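Local atomic coordinates of N-acetyl-beta-D glucosaminidase (Rhizomucor miehei CAU432, PDB entry 4ZM6), a protein that probably hydrolyses beta-linked N-acetylglucosamine as a family 3 glycosidase and carries a GCN5-related glucosamine N-acetyltransferase region that binds acetyl-CoA. Residues E723-Q728 with T738-V743; Q749-A754 with S766-T771. All blocks are in the same frame, centred on the assembly; numbering follows the deposited sequence.

Overall arrangement
Contacts 1 and 2 build two layers of one N-acetyltransferase region near the C-terminal end of the chain, with centres about 11 Å apart. Contact 1 pairs helices 721-731 and 736-745 and is only partly buried; contact 2 is the buried beta hairpin of strands 751-756 and 763-771 against which they pack. No hydrogen bond joins the two helical segments; side chains, chiefly two tyrosine rings, do most of the work, whereas the strands are joined by backbone hydrogen bonds, with aliphatic packing on their faces. The layers are tied where Y739 OH meets S766 OG at 2.6 Å, a probable hydrogen bond, and where L724 and V743 rest on L751. Both contacts lie away from the bound acetyl-CoA.

Contact 1 of 2, residues E723-Q728 with T738-V743; sequences ELYAFQ and TYQHHV
Y725 and Y739 carry this contact, each laid against side chains of the opposite helix. The two helical segments run nearly antiparallel, at 160°, with axes 10.8 Å apart at their closest; that spacing leaves most of the meeting to side chains. Y725 has CG anti to its carbonyl carbon, and although its CB does not point at the other helix, its ring reaches over. Q740 lays its CG over one face of that ring, nearer the rim than the centre and 3.6 Å from CZ, in a CH-pi contact; its amide plane stands 84° from the ring. Beyond it, the Y725 hydroxyl meets V743 tip to tip, packed against CB, CG1 and CG2.

Y739 directs its CB toward helix 721-731, and its side chain crosses Q728 at about a right angle. Q728 CG sits over the Y739 ring face, 4.2 Å from the centroid, a second CH-pi contact. The bend at chi2 carries Q728 CD, and with it the amide, to the CD1-CE1 side, tilted 33° from the ring plane. On the CD2-CE2 side comes L724, whose CD2 lies 3.6 Å from Y739 CD2. Y739 OH is hydrogen-bonded to S766 OG and to C799 O, on the sheet, while L724 also packs on L751 and V753. Two helices between strands 711-715 and 751-756 are consistent with the GNAT fold, where such a pair follows the first strand.

With no hydrogen bond or salt bridge between the segments, the helix pair depends on van der Waals and CH-pi packing, and the polar bonds of Y739 fasten it to the strands instead.

Contact 2 of 2, residues Q749-A754 with S766-T771; sequences QDLIVA and SLILNT
L751, I752 and V753 pair antiparallel with I768, L767 and S766, the strand segments running at 156° with axes 4.8 Å apart at their closest. I752 and L767 form the hydrogen-bonded pair: I752 N donates to L767 O at 3.1 Å and L767 N returns the bond to I752 O at 2.9 Å. D750 O accepts L769 N at 2.7 Å. L751 and I768 extend together from the sheet, with L751 CD2 4.1 Å from I768 CG1. V753 CG1 meets S766 CB on that same face, the one helices 721-731 and 736-745 cover. These strands make a beta hairpin in the mixed sheet of the N-acetyltransferase region, consistent with the GNAT fold, in which an antiparallel hairpin follows the two helices after the first strand; the backbone of 751-756 also bonds to strand 711-715 through V753 and G714. I752 and L767 point to the other face, and L769 reaches across to I752. I752 turns CG1 anti to its carbonyl carbon (chi1 -54°), and CG1 packs 3.6 Å from L769 CD1, the two side chains crossing obliquely; I752 CB approaches L767 CD1 at 4.2 Å. The D750 side chain packs against the L769 carbonyl, and its buried carboxylate is held by salt bridges to R779 and R826 and a hydrogen bond between OD2 and S775 OG.

Contact 1 of 2, residues E723-Q728 with T738-V743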
loop_
_atom_site.group_PDB
_atom_site.type_symbol
_atom_site.label_atom_id
_atom_site.label_comp_id
_atom_site.label_asym_id
_atom_site.label_seq_id
_atom_site.Cartn_x
_atom_site.Cartn_y
_atom_site.Cartn_z
ATOM N N GLU A 723 -16.609 35.972 -20.846
ATOM C CA GLU A 723 -17.253 37.082 -20.151
ATOM C C GLU A 723 -17.889 36.627 -18.844
ATOM O O GLU A 723 -17.921 37.377 -17.877
ATOM C CB GLU A 723 -18.325 37.721 -21.034
ATOM C CG GLU A 723 -17.814 38.230 -22.373
ATOM C CD GLU A 723 -18.896 38.925 -23.161
ATOM O OE1 GLU A 723 -19.414 39.942 -22.661
ATOM O OE2 GLU A 723 -19.238 38.449 -24.263
ATOM N N LEU A 724 -18.414 35.405 -18.834
ATOM C CA LEU A 724 -18.993 34.813 -17.630
ATOM C C LEU A 724 -17.892 34.414 -16.650
ATOM O O LEU A 724 -18.029 34.620 -15.446
ATOM C CB LEU A 724 -19.851 33.599 -17.994
ATOM C CG LEU A 724 -20.576 32.873 -16.859
ATOM C CD1 LEU A 724 -21.326 33.836 -15.953
ATOM C CD2 LEU A 724 -21.525 31.829 -17.431
ATOM N N TYR A 725 -16.801 33.844 -17.164
ATOM C CA TYR A 725 -15.657 33.499 -16.322
ATOM C C TYR A 725 -15.000 34.763 -15.745
ATOM O O TYR A 725 -14.703 34.825 -14.551
ATOM C CB TYR A 725 -14.630 32.653 -17.088
ATOM C CG TYR A 725 -15.091 31.257 -17.504
ATOM C CD1 TYR A 725 -16.314 30.727 -17.084
ATOM C CD2 TYR A 725 -14.270 30.450 -18.297
ATOM C CE1 TYR A 725 -16.706 29.451 -17.460
ATOM C CE2 TYR A 725 -14.660 29.177 -18.679
ATOM C CZ TYR A 725 -15.877 28.681 -18.259
ATOM O OH TYR A 725 -16.269 27.417 -18.642
ATOM N N ALA A 726 -14.793 35.774 -16.581
ATOM C CA ALA A 726 -14.262 37.060 -16.120
ATOM C C ALA A 726 -15.100 37.628 -14.978
ATOM O O ALA A 726 -14.561 38.146 -13.999
ATOM C CB ALA A 726 -14.213 38.053 -17.269
ATOM N N PHE A 727 -16.418 37.526 -15.117
ATOM C CA PHE A 727 -17.348 37.973 -14.090
ATOM C C PHE A 727 -17.124 37.215 -12.788
ATOM O O PHE A 727 -16.880 37.822 -11.748
ATOM C CB PHE A 727 -18.779 37.778 -14.570
ATOM C CG PHE A 727 -19.816 38.138 -13.554
ATOM C CD1 PHE A 727 -20.194 39.455 -13.372
ATOM C CD2 PHE A 727 -20.435 37.154 -12.797
ATOM C CE1 PHE A 727 -21.162 39.789 -12.445
ATOM C CE2 PHE A 727 -21.409 37.479 -11.868
ATOM C CZ PHE A 727 -21.772 38.800 -11.689
ATOM N N GLN A 728 -17.187 35.890 -12.857
ATOM C CA GLN A 728 -16.989 35.038 -11.677
ATOM C C GLN A 728 -15.620 35.266 -11.017
ATOM O O GLN A 728 -15.517 35.307 -9.792
ATOM C CB GLN A 728 -17.156 33.557 -12.043
ATOM C CG GLN A 728 -18.569 33.166 -12.452
ATOM C CD GLN A 728 -19.554 33.276 -11.311
ATOM O OE1 GLN A 728 -19.355 32.688 -10.256
ATOM N NE2 GLN A 728 -20.629 34.027 -11.519
ATOM N N THR A 738 -17.776 25.799 -10.594
ATOM C CA THR A 738 -19.116 25.257 -10.795
ATOM C C THR A 738 -19.658 25.629 -12.177
ATOM O O THR A 738 -20.271 24.802 -12.860
ATOM C CB THR A 738 -20.082 25.759 -9.713
ATOM O OG1 THR A 738 -19.582 25.372 -8.435
ATOM C CG2 THR A 738 -21.467 25.162 -9.896
ATOM N N TYR A 739 -19.443 26.879 -12.573
ATOM C CA TYR A 739 -19.793 27.336 -13.910
ATOM C C TYR A 739 -18.964 26.569 -14.941
ATOM O O TYR A 739 -19.502 26.088 -15.939
ATOM C CB TYR A 739 -19.574 28.850 -14.040
ATOM C CG TYR A 739 -20.683 29.699 -13.436
ATOM C CD1 TYR A 739 -20.671 30.062 -12.089
ATOM C CD2 TYR A 739 -21.736 30.148 -14.220
ATOM C CE1 TYR A 739 -21.685 30.844 -11.547
ATOM C CE2 TYR A 739 -22.750 30.928 -13.693
ATOM C CZ TYR A 739 -22.724 31.280 -12.359
ATOM O OH TYR A 739 -23.748 32.058 -11.857
ATOM N N GLN A 740 -17.666 26.433 -14.678
ATOM C CA GLN A 740 -16.765 25.664 -15.547
ATOM C C GLN A 740 -17.183 24.200 -15.696
ATOM O O GLN A 740 -17.021 23.603 -16.765
ATOM C CB GLN A 740 -15.330 25.717 -15.014
ATOM C CG GLN A 740 -14.630 27.043 -15.258
ATOM C CD GLN A 740 -13.239 27.092 -14.657
ATOM O OE1 GLN A 740 -12.946 26.384 -13.696
ATOM N NE2 GLN A 740 -12.375 27.934 -15.218
ATOM N N HIS A 741 -17.703 23.623 -14.621
ATOM C CA HIS A 741 -18.094 22.220 -14.627
ATOM C C HIS A 741 -19.268 22.007 -15.586
ATOM O O HIS A 741 -19.270 21.057 -16.375
ATOM C CB HIS A 741 -18.428 21.766 -13.205
ATOM C CG HIS A 741 -19.179 20.479 -13.133
ATOM N ND1 HIS A 741 -20.522 20.390 -13.425
ATOM C CD2 HIS A 741 -18.789 19.236 -12.773
ATOM C CE1 HIS A 741 -20.929 19.146 -13.259
ATOM N NE2 HIS A 741 -19.897 18.424 -12.861
ATOM N N HIS A 742 -20.248 22.907 -15.520
ATOM C CA HIS A 742 -21.414 22.853 -16.402
ATOM C C HIS A 742 -21.025 23.099 -17.866
ATOM O O HIS A 742 -21.494 22.400 -18.764
ATOM C CB HIS A 742 -22.476 23.864 -15.966
ATOM C CG HIS A 742 -22.879 23.740 -14.529
ATOM N ND1 HIS A 742 -22.926 22.531 -13.868
ATOM C CD2 HIS A 742 -23.268 24.673 -13.627
ATOM C CE1 HIS A 742 -23.318 22.723 -12.623
ATOM N NE2 HIS A 742 -23.535 24.014 -12.451
ATOM N N VAL A 743 -20.158 24.078 -18.107
ATOM C CA VAL A 743 -19.690 24.347 -19.463
ATOM C C VAL A 743 -19.044 23.107 -20.080
ATOM O O VAL A 743 -19.227 22.854 -21.271
ATOM C CB VAL A 743 -18.719 25.548 -19.510
ATOM C CG1 VAL A 743 -17.954 25.595 -20.827
ATOM C CG2 VAL A 743 -19.490 26.843 -19.303
#

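Contact 2 of 2, residues Q749-A754 with S766-T771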
loop_
_atom_site.group_PDB
_atom_site.type_symbol
_atom_site.label_atom_id
_atom_site.label_comp_id
_atom_site.label_asym_id
_atom_site.label_seq_id
_atom_site.Cartn_x
_atom_site.Cartn_y
_atom_site.Cartn_z
ATOM N N GLN A 749 -27.564 26.420 -21.785
ATOM C CA GLN A 749 -28.933 26.917 -21.644
ATOM C C GLN A 749 -29.310 27.193 -20.194
ATOM O O GLN A 749 -30.305 27.861 -19.931
ATOM C CB GLN A 749 -29.952 25.978 -22.322
ATOM C CG GLN A 749 -30.495 24.823 -21.485
ATOM C CD GLN A 749 -29.468 23.750 -21.221
ATOM O OE1 GLN A 749 -28.273 23.967 -21.407
ATOM N NE2 GLN A 749 -29.925 22.581 -20.782
ATOM N N ASP A 750 -28.515 26.679 -19.259
ATOM C CA ASP A 750 -28.730 26.912 -17.836
ATOM C C ASP A 750 -27.931 28.109 -17.296
ATOM O O ASP A 750 -28.185 28.574 -16.186
ATOM C CB ASP A 750 -28.374 25.646 -17.047
ATOM C CG ASP A 750 -29.410 24.534 -17.211
ATOM O OD1 ASP A 750 -30.555 24.835 -17.619
ATOM O OD2 ASP A 750 -29.078 23.356 -16.929
ATOM N N LEU A 751 -26.977 28.614 -18.068
ATOM C CA LEU A 751 -26.146 29.719 -17.610
ATOM C C LEU A 751 -26.752 31.034 -18.073
ATOM O O LEU A 751 -26.570 31.450 -19.218
ATOM C CB LEU A 751 -24.712 29.568 -18.120
ATOM C CG LEU A 751 -24.106 28.172 -17.947
ATOM C CD1 LEU A 751 -22.645 28.180 -18.365
ATOM C CD2 LEU A 751 -24.258 27.671 -16.520
ATOM N N ILE A 752 -27.488 31.670 -17.168
ATOM C CA ILE A 752 -28.159 32.933 -17.436
ATOM C C ILE A 752 -27.324 34.086 -16.911
ATOM O O ILE A 752 -26.741 34.003 -15.837
ATOM C CB ILE A 752 -29.538 32.983 -16.751
ATOM C CG1 ILE A 752 -30.378 31.771 -17.155
ATOM C CG2 ILE A 752 -30.267 34.279 -17.089
ATOM C CD1 ILE A 752 -30.516 31.588 -18.654
ATOM N N VAL A 753 -27.285 35.164 -17.679
ATOM C CA VAL A 753 -26.595 36.371 -17.280
ATOM C C VAL A 753 -27.519 37.557 -17.470
ATOM O O VAL A 753 -28.409 37.524 -18.321
ATOM C CB VAL A 753 -25.315 36.610 -18.107
ATOM C CG1 VAL A 753 -24.248 35.593 -17.742
ATOM C CG2 VAL A 753 -25.609 36.571 -19.602
ATOM N N ALA A 754 -27.308 38.588 -16.654
ATOM C CA ALA A 754 -27.900 39.899 -16.873
ATOM C C ALA A 754 -26.858 40.762 -17.569
ATOM O O ALA A 754 -25.682 40.719 -17.203
ATOM C CB ALA A 754 -28.316 40.524 -15.554
ATOM N N SER A 766 -25.324 37.102 -12.819
ATOM C CA SER A 766 -25.453 35.770 -13.393
ATOM C C SER A 766 -26.059 34.793 -12.408
ATOM O O SER A 766 -26.043 35.038 -11.209
ATOM C CB SER A 766 -24.085 35.244 -13.845
ATOM O OG SER A 766 -23.465 34.495 -12.819
ATOM N N LEU A 767 -26.592 33.688 -12.926
ATOM C CA LEU A 767 -26.988 32.550 -12.093
ATOM C C LEU A 767 -27.043 31.271 -12.906
ATOM O O LEU A 767 -26.981 31.308 -14.131
ATOM C CB LEU A 767 -28.330 32.802 -11.396
ATOM C CG LEU A 767 -29.585 32.924 -12.264
ATOM C CD1 LEU A 767 -30.058 31.576 -12.786
ATOM C CD2 LEU A 767 -30.700 33.588 -11.470
ATOM N N ILE A 768 -27.172 30.147 -12.203
ATOM C CA ILE A 768 -27.170 28.818 -12.809
ATOM C C ILE A 768 -28.521 28.157 -12.626
ATOM O O ILE A 768 -28.896 27.815 -11.508
ATOM C CB ILE A 768 -26.101 27.904 -12.168
ATOM C CG1 ILE A 768 -24.696 28.417 -12.487
ATOM C CG2 ILE A 768 -26.244 26.469 -12.671
ATOM C CD1 ILE A 768 -23.619 27.789 -11.629
ATOM N N LEU A 769 -29.237 27.970 -13.732
ATOM C CA LEU A 769 -30.485 27.217 -13.727
ATOM C C LEU A 769 -30.208 25.724 -13.721
ATOM O O LEU A 769 -29.093 25.273 -14.006
ATOM C CB LEU A 769 -31.328 27.531 -14.966
ATOM C CG LEU A 769 -31.986 28.901 -15.081
ATOM C CD1 LEU A 769 -32.607 29.057 -16.460
ATOM C CD2 LEU A 769 -33.035 29.081 -13.998
ATOM N N ASN A 770 -31.248 24.969 -13.390
ATOM C CA ASN A 770 -31.270 23.537 -13.611
ATOM C C ASN A 770 -32.719 23.100 -13.762
ATOM O O ASN A 770 -33.615 23.707 -13.169
ATOM C CB ASN A 770 -30.589 22.796 -12.456
ATOM C CG ASN A 770 -31.470 22.688 -11.226
ATOM O OD1 ASN A 770 -31.345 23.480 -10.297
ATOM N ND2 ASN A 770 -32.372 21.711 -11.220
ATOM N N THR A 771 -32.948 22.061 -14.558
ATOM C CA THR A 771 -34.289 21.526 -14.742
ATOM C C THR A 771 -34.222 20.036 -15.040
ATOM O O THR A 771 -33.479 19.602 -15.920
ATOM C CB THR A 771 -35.028 22.224 -15.900
ATOM O OG1 THR A 771 -35.086 23.637 -15.664
ATOM C CG2 THR A 771 -36.442 21.681 -16.043
#